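Local structure of putative transcriptional regulator (TetR/AcrR family) (Acinetobacter sp., 3KNW) at residues Val27-Val33 and Lys116-Glu120; Ala87-Leu91 and Leu146-Gly150; Ser155-Ser159 and Lys197-Asp201. The protein is a putative transcriptional regulator of the TetR/AcrR family that probably binds DNA through an N-terminal helix-turn-helix domain. All blocks are in the same frame, centred on the assembly; numbering follows the deposited sequence.

Interaction 1 of 3, residues Val27-Val33 and Lys116-Glu120; sequences VLRKGFV and KMAAE
The carboxylate of E120 (chi1 p, chi2 t) grips two successive backbone amides: F32 N donates to E120 OE2 at 2.8 Å and V33 N to E120 OE1 at 3.0 Å. Beside this fork, K116 NZ donates to R29 O at 2.9 Å and weakly to A119 O of the second subunit; the flexible lysine (m, m, t, t) lies along the carbonyl-rich last turn of helix 13-30, with K116 CE 3.5 Å from L28 O. G31 N still bonds to V27 O (3.0 Å), but G31 then leaves the helix with phi/psi 80/-171, suiting glycine; a CB there would also strike E120 OE2. CA atoms pair G31 with K116 (5.9 Å) and V33 with E120 (7.4 Å). Outward, F32 CB lies 4.3 Å from SE of selenomethionine M117, while the ring (chi1 t) leads away. M128 packs on F32 and M117, L65 on V27, L66 on M117. Such a joint between the probable DNA-binding domain and a short C-terminal-domain helix is characteristic of the TetR fold.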
loop_
_atom_site.group_PDB
_atom_site.type_symbol
_atom_site.label_atom_id
_atom_site.label_comp_id
_atom_site.label_asym_id
_atom_site.label_seq_id
_atom_site.Cartn_x
_atom_site.Cartn_y
_atom_site.Cartn_z
ATOM N N VAL A 27 -15.641 4.142 6.154
ATOM C CA VAL A 27 -14.316 4.567 5.705
ATOM C C VAL A 27 -13.493 3.439 5.067
ATOM O O VAL A 27 -12.702 3.709 4.193
ATOM C CB VAL A 27 -13.499 5.250 6.847
ATOM C CG1 VAL A 27 -12.046 5.532 6.404
ATOM C CG2 VAL A 27 -14.165 6.538 7.288
ATOM N N LEU A 28 -13.658 2.192 5.481
ATOM C CA LEU A 28 -12.999 1.083 4.775
ATOM C C LEU A 28 -13.431 0.987 3.311
ATOM O O LEU A 28 -12.624 0.629 2.455
ATOM C CB LEU A 28 -13.312 -0.255 5.427
ATOM C CG LEU A 28 -12.772 -0.539 6.827
ATOM C CD1 LEU A 28 -13.894 -1.115 7.734
ATOM C CD2 LEU A 28 -11.591 -1.478 6.759
ATOM N N ARG A 29 -14.709 1.265 3.052
ATOM C CA ARG A 29 -15.284 1.232 1.713
ATOM C C ARG A 29 -14.909 2.457 0.901
ATOM O O ARG A 29 -14.533 2.325 -0.256
ATOM C CB ARG A 29 -16.825 1.153 1.755
ATOM C CG ARG A 29 -17.426 -0.258 1.957
ATOM C CD ARG A 29 -18.044 -0.445 3.358
ATOM N NE ARG A 29 -19.069 -1.505 3.417
ATOM C CZ ARG A 29 -20.058 -1.581 4.325
ATOM N NH1 ARG A 29 -20.212 -0.656 5.274
ATOM N NH2 ARG A 29 -20.921 -2.592 4.271
ATOM N N LYS A 30 -15.029 3.644 1.488
ATOM C CA LYS A 30 -15.039 4.876 0.695
ATOM C C LYS A 30 -14.026 5.953 1.074
ATOM O O LYS A 30 -13.950 6.998 0.428
ATOM C CB LYS A 30 -16.451 5.473 0.711
ATOM C CG LYS A 30 -17.505 4.554 0.051
ATOM C CD LYS A 30 -18.923 5.187 0.009
ATOM C CE LYS A 30 -20.008 4.155 -0.391
ATOM N NZ LYS A 30 -19.622 3.351 -1.610
ATOM N N GLY A 31 -13.233 5.723 2.101
ATOM C CA GLY A 31 -12.308 6.746 2.533
ATOM C C GLY A 31 -12.981 7.798 3.392
ATOM O O GLY A 31 -14.169 7.654 3.819
ATOM N N PHE A 32 -12.225 8.860 3.667
ATOM C CA PHE A 32 -12.664 9.843 4.613
ATOM C C PHE A 32 -13.052 11.126 3.947
ATOM O O PHE A 32 -14.189 11.600 4.129
ATOM C CB PHE A 32 -11.601 10.094 5.665
ATOM C CG PHE A 32 -12.047 11.031 6.724
ATOM C CD1 PHE A 32 -12.947 10.615 7.677
ATOM C CD2 PHE A 32 -11.613 12.344 6.739
ATOM C CE1 PHE A 32 -13.397 11.494 8.639
ATOM C CE2 PHE A 32 -12.037 13.222 7.711
ATOM C CZ PHE A 32 -12.928 12.798 8.652
ATOM N N VAL A 33 -12.128 11.705 3.185
ATOM C CA VAL A 33 -12.396 12.997 2.548
ATOM C C VAL A 33 -13.566 12.899 1.560
ATOM O O VAL A 33 -14.301 13.866 1.360
ATOM C CB VAL A 33 -11.149 13.566 1.845
ATOM C CG1 VAL A 33 -10.013 13.762 2.856
ATOM C CG2 VAL A 33 -10.702 12.652 0.743
ATOM N N LYS A 116 -6.138 3.041 1.952
ATOM C CA LYS A 116 -7.097 4.134 1.772
ATOM C C LYS A 116 -6.471 5.436 2.222
ATOM O O LYS A 116 -6.232 6.312 1.418
ATOM C CB LYS A 116 -8.370 3.867 2.539
ATOM C CG LYS A 116 -9.336 2.867 1.856
ATOM C CD LYS A 116 -9.915 3.421 0.546
ATOM C CE LYS A 116 -11.012 2.555 -0.029
ATOM N NZ LYS A 116 -11.897 3.427 -0.915
HETATM N N MSE A 117 -6.110 5.552 3.486
HETATM C CA MSE A 117 -5.675 6.856 3.993
HETATM C C MSE A 117 -4.402 7.359 3.308
HETATM O O MSE A 117 -4.262 8.573 3.087
HETATM C CB MSE A 117 -5.488 6.821 5.500
HETATM C CG MSE A 117 -6.717 6.355 6.270
HETATM SE SE MSE A 117 -8.044 7.647 6.101
HETATM C CE MSE A 117 -7.283 8.749 7.442
ATOM N N ALA A 118 -3.473 6.453 2.973
ATOM C CA ALA A 118 -2.256 6.817 2.194
ATOM C C ALA A 118 -2.674 7.439 0.857
ATOM O O ALA A 118 -2.182 8.489 0.455
ATOM C CB ALA A 118 -1.343 5.568 1.940
ATOM N N ALA A 119 -3.613 6.770 0.192
ATOM C CA ALA A 119 -4.198 7.225 -1.052
ATOM C C ALA A 119 -4.642 8.682 -1.009
ATOM O O ALA A 119 -4.298 9.467 -1.909
ATOM C CB ALA A 119 -5.382 6.339 -1.415
ATOM N N GLU A 120 -5.401 9.042 0.029
ATOM C CA GLU A 120 -5.955 10.367 0.129
ATOM C C GLU A 120 -5.155 11.255 1.052
ATOM O O GLU A 120 -5.676 12.228 1.591
ATOM C CB GLU A 120 -7.407 10.280 0.639
ATOM C CG GLU A 120 -7.585 9.704 2.053
ATOM C CD GLU A 120 -8.998 9.900 2.546
ATOM O OE1 GLU A 120 -9.255 10.889 3.303
ATOM O OE2 GLU A 120 -9.845 9.066 2.155
#

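Interaction 2 of 3, residues Ala87-Leu91 and Leu146-Gly150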
loop_
_atom_site.group_PDB
_atom_site.type_symbol
_atom_site.label_atom_id
_atom_site.label_comp_id
_atom_site.label_asym_id
_atom_site.label_seq_id
_atom_site.Cartn_x
_atom_site.Cartn_y
_atom_site.Cartn_z
ATOM N N ALA A 87 8.273 -15.766 21.380
ATOM C CA ALA A 87 8.213 -14.495 20.680
ATOM C C ALA A 87 7.894 -14.815 19.212
ATOM O O ALA A 87 7.039 -14.173 18.604
ATOM C CB ALA A 87 9.566 -13.702 20.814
ATOM N N ARG A 88 8.568 -15.823 18.670
ATOM C CA ARG A 88 8.403 -16.182 17.288
ATOM C C ARG A 88 6.971 -16.555 16.929
ATOM O O ARG A 88 6.398 -16.044 15.937
ATOM C CB ARG A 88 9.306 -17.330 16.951
ATOM C CG ARG A 88 8.961 -17.933 15.621
ATOM C CD ARG A 88 10.129 -18.718 15.136
ATOM N NE ARG A 88 9.903 -19.199 13.791
ATOM C CZ ARG A 88 10.868 -19.393 12.904
ATOM N NH1 ARG A 88 12.135 -19.147 13.222
ATOM N NH2 ARG A 88 10.562 -19.828 11.687
ATOM N N ASP A 89 6.391 -17.434 17.727
ATOM C CA ASP A 89 5.036 -17.868 17.500
ATOM C C ASP A 89 4.104 -16.724 17.762
ATOM O O ASP A 89 3.065 -16.640 17.128
ATOM C CB ASP A 89 4.677 -19.142 18.342
ATOM C CG ASP A 89 5.436 -20.401 17.857
ATOM O OD1 ASP A 89 6.317 -20.294 16.954
ATOM O OD2 ASP A 89 5.187 -21.494 18.382
ATOM N N LYS A 90 4.430 -15.834 18.681
ATOM C CA LYS A 90 3.520 -14.708 18.893
ATOM C C LYS A 90 3.430 -13.838 17.636
ATOM O O LYS A 90 2.364 -13.286 17.301
ATOM C CB LYS A 90 3.985 -13.860 20.066
ATOM C CG LYS A 90 3.456 -14.316 21.449
ATOM C CD LYS A 90 4.006 -13.423 22.522
ATOM C CE LYS A 90 4.266 -14.178 23.864
ATOM N NZ LYS A 90 5.340 -13.503 24.637
ATOM N N LEU A 91 4.576 -13.732 16.952
ATOM C CA LEU A 91 4.748 -12.873 15.794
ATOM C C LEU A 91 4.128 -13.547 14.569
ATOM O O LEU A 91 3.550 -12.887 13.714
ATOM C CB LEU A 91 6.242 -12.591 15.552
ATOM C CG LEU A 91 6.538 -11.690 14.349
ATOM C CD1 LEU A 91 5.674 -10.499 14.335
ATOM C CD2 LEU A 91 7.929 -11.261 14.362
ATOM N N LEU A 146 9.271 -7.408 20.236
ATOM C CA LEU A 146 8.988 -8.830 20.154
ATOM C C LEU A 146 10.093 -9.559 19.351
ATOM O O LEU A 146 10.548 -10.615 19.727
ATOM C CB LEU A 146 7.580 -8.979 19.572
ATOM C CG LEU A 146 6.819 -10.265 19.682
ATOM C CD1 LEU A 146 6.621 -10.713 21.171
ATOM C CD2 LEU A 146 5.544 -10.123 18.941
ATOM N N ILE A 147 10.616 -8.975 18.287
ATOM C CA ILE A 147 11.714 -9.661 17.607
ATOM C C ILE A 147 12.926 -9.771 18.548
ATOM O O ILE A 147 13.733 -10.723 18.470
ATOM C CB ILE A 147 12.046 -9.008 16.274
ATOM C CG1 ILE A 147 10.872 -9.210 15.301
ATOM C CG2 ILE A 147 13.305 -9.602 15.650
ATOM C CD1 ILE A 147 10.856 -8.255 14.106
ATOM N N ARG A 148 13.091 -8.781 19.439
ATOM C CA ARG A 148 14.298 -8.750 20.257
ATOM C C ARG A 148 14.144 -9.811 21.363
ATOM O O ARG A 148 15.017 -10.658 21.508
ATOM C CB ARG A 148 14.634 -7.346 20.762
ATOM C CG ARG A 148 14.886 -7.252 22.243
ATOM C CD ARG A 148 16.085 -6.479 22.590
ATOM N NE ARG A 148 15.820 -5.048 22.611
ATOM C CZ ARG A 148 16.521 -4.166 23.346
ATOM N NH1 ARG A 148 17.512 -4.571 24.129
ATOM N NH2 ARG A 148 16.233 -2.867 23.294
ATOM N N ILE A 149 13.015 -9.802 22.072
ATOM C CA ILE A 149 12.674 -10.891 22.974
ATOM C C ILE A 149 12.900 -12.247 22.292
ATOM O O ILE A 149 13.497 -13.121 22.877
ATOM C CB ILE A 149 11.255 -10.777 23.563
ATOM C CG1 ILE A 149 11.131 -9.562 24.504
ATOM C CG2 ILE A 149 10.922 -12.001 24.396
ATOM C CD1 ILE A 149 9.663 -9.073 24.720
ATOM N N GLY A 150 12.522 -12.427 21.052
ATOM C CA GLY A 150 12.722 -13.721 20.405
ATOM C C GLY A 150 14.167 -14.083 20.120
ATOM O O GLY A 150 14.550 -15.247 20.068
#
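This is helix-helix packing inside the all-helical C-terminal domain of a TetR-like regulator, where the start of helix 87-100 lies against the later part of helix 126-153. The two short segments run roughly antiparallel, at 147° between their N-to-C directions, and their axes approach to 8.8 Å. The tightest point has the smallest residues: the CA atoms of A87 and G150 are 4.6 Å apart. Glycine suits this place because a CB there would point toward A87 and crowd its methyl, and alanine brings the other helix in with little bulk of its own. A87 CB also reaches CG2 of I149 at 4.2 Å and CD1 of L146 at 4.2 Å.

L146 projects toward the partner helix and has the largest area buried in this contact, 86 Å². Its CD2 meets L91 CB at 4.3 Å, and its CD1 lies 4.0 Å from K90 CD, so the aliphatic part of the partly exposed lysine shields the leucine. One turn beyond A87, L91 sends CD2 to CG1 of I147 at 3.7 Å. The contact is thus held by shape and apolar burial, the backbone amides of L91 and G150 being bonded within their own helices to A87 O and L146 O. I147 also packs on L165 and A166 of helix 162-183, carrying the apolar layer on from helix 126-153 to that neighbour.

Interaction 3 of 3, residues Ser155-Ser159 and Lys197-Asp201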
loop_
_atom_site.group_PDB
_atom_site.type_symbol
_atom_site.label_atom_id
_atom_site.label_comp_id
_atom_site.label_asym_id
_atom_site.label_seq_id
_atom_site.Cartn_x
_atom_site.Cartn_y
_atom_site.Cartn_z
ATOM N N SER A 155 14.485 -18.258 19.920
ATOM C CA SER A 155 13.405 -18.689 18.997
ATOM C C SER A 155 13.530 -18.014 17.609
ATOM O O SER A 155 13.024 -18.547 16.625
ATOM C CB SER A 155 12.008 -18.502 19.622
ATOM O OG SER A 155 11.646 -17.137 19.720
ATOM N N ILE A 156 14.222 -16.871 17.520
ATOM C CA ILE A 156 14.468 -16.183 16.223
ATOM C C ILE A 156 15.951 -16.168 15.945
ATOM O O ILE A 156 16.678 -15.514 16.614
ATOM C CB ILE A 156 13.872 -14.790 16.185
ATOM C CG1 ILE A 156 12.335 -14.898 16.242
ATOM C CG2 ILE A 156 14.288 -14.119 14.924
ATOM C CD1 ILE A 156 11.586 -13.643 16.595
ATOM N N GLN A 157 16.412 -16.939 14.981
ATOM C CA GLN A 157 17.832 -17.151 14.824
ATOM C C GLN A 157 18.493 -16.083 13.986
ATOM O O GLN A 157 19.729 -16.017 13.901
ATOM C CB GLN A 157 18.089 -18.524 14.203
ATOM C CG GLN A 157 17.641 -19.719 15.110
ATOM C CD GLN A 157 16.123 -19.985 15.039
ATOM O OE1 GLN A 157 15.420 -19.533 14.104
ATOM N NE2 GLN A 157 15.613 -20.718 16.026
ATOM N N THR A 158 17.694 -15.230 13.347
ATOM C CA THR A 158 18.277 -14.246 12.470
ATOM C C THR A 158 19.015 -13.266 13.350
ATOM O O THR A 158 18.585 -12.999 14.475
ATOM C CB THR A 158 17.225 -13.519 11.640
ATOM O OG1 THR A 158 17.867 -12.840 10.561
ATOM C CG2 THR A 158 16.389 -12.535 12.490
ATOM N N SER A 159 20.105 -12.743 12.816
ATOM C CA SER A 159 20.928 -11.770 13.494
ATOM C C SER A 159 20.570 -10.322 13.109
ATOM O O SER A 159 21.091 -9.365 13.678
ATOM C CB SER A 159 22.378 -12.039 13.102
ATOM O OG SER A 159 22.564 -11.614 11.761
ATOM N N LYS A 197 9.132 -16.841 7.433
ATOM C CA LYS A 197 9.794 -17.948 8.095
ATOM C C LYS A 197 11.286 -18.046 7.728
ATOM O O LYS A 197 12.117 -18.132 8.622
ATOM C CB LYS A 197 9.080 -19.281 7.816
ATOM C CG LYS A 197 7.650 -19.382 8.398
ATOM C CD LYS A 197 7.197 -20.862 8.412
ATOM C CE LYS A 197 5.708 -21.026 8.186
ATOM N NZ LYS A 197 5.326 -22.469 7.833
HETATM N N MSE A 198 11.637 -18.071 6.450
HETATM C CA MSE A 198 13.040 -17.856 6.056
HETATM C C MSE A 198 13.698 -16.711 6.847
HETATM O O MSE A 198 14.751 -16.865 7.440
HETATM C CB MSE A 198 13.151 -17.502 4.550
HETATM C CG MSE A 198 12.226 -18.299 3.588
HETATM SE SE MSE A 198 12.792 -18.345 1.671
HETATM C CE MSE A 198 12.422 -20.239 1.298
HETATM N N MSE A 199 13.069 -15.551 6.865
HETATM C CA MSE A 199 13.684 -14.392 7.482
HETATM C C MSE A 199 13.924 -14.576 8.998
HETATM O O MSE A 199 14.888 -14.071 9.516
HETATM C CB MSE A 199 12.819 -13.158 7.249
HETATM C CG MSE A 199 12.685 -12.808 5.793
HETATM SE SE MSE A 199 11.663 -11.222 5.508
HETATM C CE MSE A 199 11.919 -11.171 3.624
ATOM N N LEU A 200 13.071 -15.293 9.709
ATOM C CA LEU A 200 13.314 -15.502 11.149
ATOM C C LEU A 200 14.436 -16.518 11.439
ATOM O O LEU A 200 15.161 -16.377 12.441
ATOM C CB LEU A 200 12.020 -15.853 11.892
ATOM C CG LEU A 200 10.931 -14.776 11.757
ATOM C CD1 LEU A 200 9.623 -15.214 12.427
ATOM C CD2 LEU A 200 11.400 -13.475 12.427
ATOM N N ASP A 201 14.640 -17.472 10.531
ATOM C CA ASP A 201 15.777 -18.401 10.616
ATOM C C ASP A 201 17.005 -17.739 9.941
ATOM O O ASP A 201 17.840 -18.395 9.310
ATOM C CB ASP A 201 15.409 -19.771 9.983
ATOM C CG ASP A 201 13.992 -20.281 10.415
ATOM O OD1 ASP A 201 13.436 -21.225 9.822
ATOM O OD2 ASP A 201 13.410 -19.731 11.362
#
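One carbonyl does most of the polar work here. L200 O, in the last turn of helix 187-200, accepts from two consecutive amides of the loop: T158 N at 2.9 Å, with an N-H...O angle of 132°, and Q157 N, also at 2.9 Å but bent to 121° and therefore weak. The loop thus supplies donors to a helix carbonyl, while D201 N is satisfied by K197 O at 3.2 Å.

The acidic end of D201 has a different partner. Its OD2 forms a salt bridge with NH1 of R88 on helix 87-100. Q157 OE1 approaches D201 OD2 at 3.4 Å, yet both are acceptors and cannot bond to each other; their proximity is probably eased by the nearby R88 guanidinium. In the loop, S155 OG is hydrogen-bonded to E153 OE1 and weakly to G150 O, and the backbone of I156 is tied to that of G150.

Apolar contact joins I156 CG2 to L200 CD2 at 3.9 Å, both residues being buried, as suits branched aliphatic side chains. Carbon also packs closely on backbone oxygen: I156 CG2 lies 3.5 Å from L200 O, and T158 CB 3.2 Å from M199 O, its compact side chain fitting close to the helix backbone. This is a loop-to-helix contact of an all-helical TetR-type C-terminal domain: the loop between helix 126-153 and helix 162-183 folds onto helix 187-200, the last one modelled. T158 and selenomethionine M199 pack against helix 162-183, and M199 also touches V168 of the second subunit.

Interactions 2 and 3 are neighbours, their centres 10 Å apart, and form one continuous patch of the C-terminal domain. R88 belongs to the first of them, and its NH1 forms a salt bridge with D201 OD2 of the second, modelled at 2.3 Å, a distance too short to be taken literally; G150 O and I156 N, 3.0 Å apart, are a probable hydrogen bond linking the last turn of helix 126-153 to the loop after it. Interaction 1 lies across the chain's centre, with centres 32 Å and 35 Å from interactions 2 and 3, and touches neither. It joins the probable DNA-binding domain to the C-terminal one, whereas the other two hold the far end of the bundle. Interactions 1 and 3 both meet the second subunit.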